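Local coordinates for protein leucine aminopeptidase 2, chloroplastic (Streptomyces sp. BC16019, PDB 5LHJ) that is an M17-family metallo-aminopeptidase of bottromycin maturation that binds two manganese ions and presumably removes N-terminal amino acids from peptides, at residues T192-A204 against S234-D246. Sequence-based numbering, arbitrary orientation.
Sequences TPPAFADRIRELA and SAEPPRYVELTYD
Ile200 and Val241 run antiparallel alongside one another, Ile200 CG2 meeting Val241 CG1 at 3.7 Å, where helix 193-207 covers a face of the mixed sheet in the catalytic alpha/beta domain of this M17 aminopeptidase. The axes of 193-204 and strand 239-245 come within 8.5 Å, their directions 16° apart. In Ile200, chi1 of -65° sets CG1 opposite the carbonyl carbon and turns CG2 away from the backbone N, toward the strand, where it also meets Leu243 CD2; Val241 CG2 packs on Ala197 CB. Farther along, Ala204 CB presses on Leu243 CD1 at 3.4 Å, closer than two methyl carbons normally pack. Val292 and Leu295 of helix 286-301 extend this apolar layer, touching Ile200 and Leu243 respectively.

At the helix start the contact becomes mixed. Pro193 CB lies 3.5 Å from Pro237 O, a carbonyl oxygen buried here with no partner in the model. Thr192 is the N-cap: its OG1, tucked back over the first helical turn, accepts from Ala195 N at 3.2 Å. Thr192 OG1 also lies 2.6 Å from a water that donates weakly to Glu236 OE1, and Thr192 CG2 packs 3.7 Å from Glu236 CD. Bending at chi2 (-73°) folds Arg239 over Pro194, whose CG sits above one guanidinium face, displaced from its centre. Arg239 NH1 donates to Pro238 O from above the carbonyl plane, and at the guanidinium edge Arg239 NE donates in plane to a second water (2.8 Å), which in turn donates to Pro194 O.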
loop_
_atom_site.group_PDB
_atom_site.type_symbol
_atom_site.label_atom_id
_atom_site.label_comp_id
_atom_site.label_asym_id
_atom_site.label_seq_id
_atom_site.Cartn_x
_atom_site.Cartn_y
_atom_site.Cartn_z
ATOM N N THR A 192 -21.687 20.261 -15.887
ATOM C CA THR A 192 -20.439 21.022 -15.798
ATOM C C THR A 192 -20.725 22.322 -15.040
ATOM O O THR A 192 -21.899 22.683 -14.860
ATOM C CB THR A 192 -19.927 21.375 -17.197
ATOM O OG1 THR A 192 -20.924 22.159 -17.873
ATOM C CG2 THR A 192 -19.640 20.113 -17.997
ATOM N N PRO A 193 -19.677 23.061 -14.632
ATOM C CA PRO A 193 -19.981 24.343 -13.981
ATOM C C PRO A 193 -20.828 25.305 -14.841
ATOM O O PRO A 193 -21.808 25.839 -14.320
ATOM C CB PRO A 193 -18.600 24.902 -13.614
ATOM C CG PRO A 193 -17.732 23.668 -13.499
ATOM C CD PRO A 193 -18.235 22.738 -14.567
ATOM N N PRO A 194 -20.497 25.488 -16.133
ATOM C CA PRO A 194 -21.403 26.329 -16.945
ATOM C C PRO A 194 -22.834 25.799 -17.078
ATOM O O PRO A 194 -23.791 26.579 -17.015
ATOM C CB PRO A 194 -20.704 26.356 -18.316
ATOM C CG PRO A 194 -19.266 26.197 -17.984
ATOM C CD PRO A 194 -19.291 25.134 -16.908
ATOM N N ALA A 195 -22.987 24.487 -17.243
ATOM C CA ALA A 195 -24.311 23.869 -17.345
ATOM C C ALA A 195 -25.110 23.984 -16.044
ATOM O O ALA A 195 -26.318 24.262 -16.058
ATOM C CB ALA A 195 -24.182 22.413 -17.748
ATOM N N PHE A 196 -24.420 23.802 -14.917
ATOM C CA PHE A 196 -25.036 23.961 -13.595
ATOM C C PHE A 196 -25.514 25.403 -13.393
ATOM O O PHE A 196 -26.650 25.620 -12.961
ATOM C CB PHE A 196 -24.053 23.482 -12.497
ATOM C CG PHE A 196 -24.656 23.255 -11.127
ATOM C CD1 PHE A 196 -26.029 23.332 -10.856
ATOM C CD2 PHE A 196 -23.799 22.924 -10.074
ATOM C CE1 PHE A 196 -26.515 23.111 -9.573
ATOM C CE2 PHE A 196 -24.293 22.676 -8.802
ATOM C CZ PHE A 196 -25.646 22.773 -8.550
ATOM N N ALA A 197 -24.689 26.381 -13.753
ATOM C CA ALA A 197 -25.100 27.785 -13.667
ATOM C C ALA A 197 -26.355 28.039 -14.529
ATOM O O ALA A 197 -27.290 28.706 -14.078
ATOM C CB ALA A 197 -23.967 28.707 -14.079
ATOM N N ASP A 198 -26.384 27.469 -15.729
ATOM C CA ASP A 198 -27.566 27.576 -16.611
ATOM C C ASP A 198 -28.817 26.970 -15.979
ATOM O O ASP A 198 -29.911 27.550 -16.061
ATOM C CB ASP A 198 -27.317 26.911 -17.966
ATOM C CG ASP A 198 -26.366 27.687 -18.863
ATOM O OD1 ASP A 198 -26.062 28.869 -18.604
ATOM O OD2 ASP A 198 -25.915 27.074 -19.865
ATOM N N ARG A 199 -28.665 25.807 -15.350
ATOM C CA ARG A 199 -29.790 25.152 -14.700
ATOM C C ARG A 199 -30.321 25.995 -13.528
ATOM O O ARG A 199 -31.540 26.104 -13.347
ATOM C CB ARG A 199 -29.394 23.742 -14.234
ATOM C CG ARG A 199 -30.527 22.926 -13.631
ATOM C CD ARG A 199 -31.493 22.420 -14.704
ATOM N NE ARG A 199 -32.576 21.613 -14.127
ATOM C CZ ARG A 199 -33.848 21.998 -13.958
ATOM N NH1 ARG A 199 -34.279 23.211 -14.336
ATOM N NH2 ARG A 199 -34.717 21.142 -13.408
ATOM N N ILE A 200 -29.415 26.589 -12.737
ATOM C CA ILE A 200 -29.820 27.449 -11.617
ATOM C C ILE A 200 -30.587 28.669 -12.141
ATOM O O ILE A 200 -31.605 29.054 -11.574
ATOM C CB ILE A 200 -28.615 27.877 -10.747
ATOM C CG1 ILE A 200 -27.999 26.641 -10.071
ATOM C CG2 ILE A 200 -29.035 28.890 -9.681
ATOM C CD1 ILE A 200 -26.580 26.860 -9.551
ATOM N N ARG A 201 -30.114 29.246 -13.232
ATOM C CA ARG A 201 -30.801 30.389 -13.824
ATOM C C ARG A 201 -32.239 30.015 -14.199
ATOM O O ARG A 201 -33.166 30.793 -13.926
ATOM C CB ARG A 201 -30.068 30.910 -15.052
ATOM C CG ARG A 201 -30.644 32.220 -15.553
ATOM C CD ARG A 201 -30.127 32.579 -16.932
ATOM N NE ARG A 201 -28.715 32.946 -16.914
ATOM C CZ ARG A 201 -27.691 32.215 -17.381
ATOM N NH1 ARG A 201 -27.865 31.000 -17.927
ATOM N NH2 ARG A 201 -26.454 32.722 -17.306
ATOM N N GLU A 202 -32.417 28.838 -14.800
ATOM C CA GLU A 202 -33.751 28.379 -15.207
ATOM C C GLU A 202 -34.638 28.127 -13.996
ATOM O O GLU A 202 -35.804 28.514 -13.988
ATOM C CB GLU A 202 -33.677 27.131 -16.097
ATOM C CG GLU A 202 -35.056 26.537 -16.429
ATOM C CD GLU A 202 -35.167 25.888 -17.809
ATOM O OE1 GLU A 202 -34.172 25.817 -18.558
ATOM O OE2 GLU A 202 -36.282 25.460 -18.174
ATOM N N LEU A 203 -34.088 27.475 -12.969
ATOM C CA LEU A 203 -34.839 27.261 -11.728
ATOM C C LEU A 203 -35.284 28.573 -11.078
ATOM O O LEU A 203 -36.415 28.684 -10.598
ATOM C CB LEU A 203 -34.020 26.412 -10.735
ATOM C CG LEU A 203 -33.795 24.961 -11.165
ATOM C CD1 LEU A 203 -32.648 24.334 -10.355
ATOM C CD2 LEU A 203 -35.072 24.149 -11.025
ATOM N N ALA A 204 -34.399 29.566 -11.063
ATOM C CA ALA A 204 -34.689 30.870 -10.465
ATOM C C ALA A 204 -35.851 31.561 -11.186
ATOM O O ALA A 204 -36.725 32.182 -10.572
ATOM C CB ALA A 204 -33.464 31.758 -10.536
ATOM N N SER A 234 -8.985 22.439 -15.060
ATOM C CA SER A 234 -10.051 21.908 -15.890
ATOM C C SER A 234 -10.225 22.662 -17.202
ATOM O O SER A 234 -10.030 23.866 -17.258
ATOM C CB SER A 234 -11.373 21.959 -15.117
ATOM O OG SER A 234 -12.440 21.465 -15.909
ATOM N N ALA A 235 -10.612 21.937 -18.246
ATOM C CA ALA A 235 -11.088 22.544 -19.502
ATOM C C ALA A 235 -12.392 23.332 -19.302
ATOM O O ALA A 235 -12.698 24.225 -20.103
ATOM C CB ALA A 235 -11.299 21.475 -20.566
ATOM N N GLU A 236 -13.163 22.997 -18.269
ATOM C CA GLU A 236 -14.407 23.727 -17.971
ATOM C C GLU A 236 -14.113 24.966 -17.119
ATOM O O GLU A 236 -13.408 24.881 -16.105
ATOM C CB GLU A 236 -15.413 22.815 -17.261
ATOM C CG GLU A 236 -15.904 21.653 -18.094
ATOM C CD GLU A 236 -16.732 22.084 -19.287
ATOM O OE1 GLU A 236 -17.382 23.150 -19.215
ATOM O OE2 GLU A 236 -16.737 21.363 -20.301
ATOM N N PRO A 237 -14.628 26.138 -17.520
ATOM C CA PRO A 237 -14.368 27.327 -16.721
ATOM C C PRO A 237 -15.266 27.355 -15.468
ATOM O O PRO A 237 -16.375 26.831 -15.515
ATOM C CB PRO A 237 -14.740 28.465 -17.676
ATOM C CG PRO A 237 -15.817 27.880 -18.510
ATOM C CD PRO A 237 -15.390 26.459 -18.744
ATOM N N PRO A 238 -14.809 27.993 -14.382
ATOM C CA PRO A 238 -15.646 28.092 -13.185
ATOM C C PRO A 238 -16.771 29.116 -13.353
ATOM O O PRO A 238 -16.780 29.890 -14.326
ATOM C CB PRO A 238 -14.656 28.530 -12.104
ATOM C CG PRO A 238 -13.622 29.312 -12.855
ATOM C CD PRO A 238 -13.491 28.625 -14.187
ATOM N N ARG A 239 -17.736 29.051 -12.442
ATOM C CA ARG A 239 -18.880 29.971 -12.395
ATOM C C ARG A 239 -19.118 30.333 -10.947
ATOM O O ARG A 239 -18.796 29.557 -10.036
ATOM C CB ARG A 239 -20.147 29.307 -12.962
ATOM C CG ARG A 239 -20.103 28.970 -14.448
ATOM C CD ARG A 239 -20.215 30.232 -15.295
ATOM N NE ARG A 239 -20.238 30.004 -16.748
ATOM C CZ ARG A 239 -19.183 30.025 -17.563
ATOM N NH1 ARG A 239 -17.940 30.217 -17.101
ATOM N NH2 ARG A 239 -19.366 29.869 -18.872
ATOM N N TYR A 240 -19.704 31.502 -10.725
ATOM C CA TYR A 240 -20.210 31.859 -9.408
ATOM C C TYR A 240 -21.621 32.385 -9.575
ATOM O O TYR A 240 -21.851 33.269 -10.416
ATOM C CB TYR A 240 -19.320 32.911 -8.753
ATOM C CG TYR A 240 -19.811 33.371 -7.421
ATOM C CD1 TYR A 240 -19.808 32.513 -6.319
ATOM C CD2 TYR A 240 -20.284 34.670 -7.246
ATOM C CE1 TYR A 240 -20.278 32.936 -5.081
ATOM C CE2 TYR A 240 -20.744 35.108 -6.014
ATOM C CZ TYR A 240 -20.736 34.245 -4.932
ATOM O OH TYR A 240 -21.187 34.686 -3.709
ATOM N N VAL A 241 -22.548 31.848 -8.780
ATOM C CA VAL A 241 -23.973 32.194 -8.896
ATOM C C VAL A 241 -24.501 32.700 -7.555
ATOM O O VAL A 241 -24.253 32.095 -6.502
ATOM C CB VAL A 241 -24.829 31.002 -9.393
ATOM C CG1 VAL A 241 -26.282 31.435 -9.628
ATOM C CG2 VAL A 241 -24.248 30.442 -10.680
ATOM N N GLU A 242 -25.241 33.807 -7.598
ATOM C CA GLU A 242 -25.967 34.289 -6.426
ATOM C C GLU A 242 -27.459 34.258 -6.739
ATOM O O GLU A 242 -27.893 34.717 -7.802
ATOM C CB GLU A 242 -25.482 35.676 -5.976
ATOM C CG GLU A 242 -24.186 35.572 -5.179
ATOM C CD GLU A 242 -23.587 36.891 -4.720
ATOM O OE1 GLU A 242 -23.980 37.967 -5.228
ATOM O OE2 GLU A 242 -22.686 36.847 -3.855
ATOM N N LEU A 243 -28.214 33.694 -5.806
ATOM C CA LEU A 243 -29.615 33.322 -6.014
ATOM C C LEU A 243 -30.341 33.862 -4.798
ATOM O O LEU A 243 -30.036 33.436 -3.687
ATOM C CB LEU A 243 -29.703 31.784 -6.114
ATOM C CG LEU A 243 -31.027 31.075 -6.375
ATOM C CD1 LEU A 243 -31.532 31.429 -7.757
ATOM C CD2 LEU A 243 -30.887 29.566 -6.259
ATOM N N THR A 244 -31.268 34.807 -4.974
ATOM C CA THR A 244 -31.906 35.484 -3.841
ATOM C C THR A 244 -33.443 35.359 -3.787
ATOM O O THR A 244 -34.137 35.674 -4.763
ATOM C CB THR A 244 -31.522 36.977 -3.814
ATOM O OG1 THR A 244 -30.096 37.101 -3.872
ATOM C CG2 THR A 244 -32.023 37.657 -2.558
ATOM N N TYR A 245 -33.942 34.917 -2.631
ATOM C CA TYR A 245 -35.367 34.938 -2.304
ATOM C C TYR A 245 -35.660 36.177 -1.465
ATOM O O TYR A 245 -35.134 36.328 -0.357
ATOM C CB TYR A 245 -35.763 33.680 -1.549
ATOM C CG TYR A 245 -37.180 33.684 -1.005
ATOM C CD1 TYR A 245 -38.285 33.628 -1.862
ATOM C CD2 TYR A 245 -37.418 33.730 0.370
ATOM C CE1 TYR A 245 -39.579 33.621 -1.359
ATOM C CE2 TYR A 245 -38.710 33.724 0.879
ATOM C CZ TYR A 245 -39.787 33.663 0.014
ATOM O OH TYR A 245 -41.073 33.651 0.536
ATOM N N ASP A 246 -36.506 37.058 -1.999
ATOM C CA ASP A 246 -36.781 38.345 -1.366
ATOM C C ASP A 246 -38.271 38.615 -1.475
ATOM O O ASP A 246 -38.682 39.374 -2.340
ATOM C CB ASP A 246 -35.955 39.448 -2.061
ATOM C CG ASP A 246 -35.636 40.624 -1.148
ATOM O OD1 ASP A 246 -36.336 40.844 -0.130
ATOM O OD2 ASP A 246 -34.659 41.342 -1.456
HETATM O O HOH W 1 -20.560 22.543 -20.458
HETATM O O HOH W 2 -22.906 29.390 -17.486
#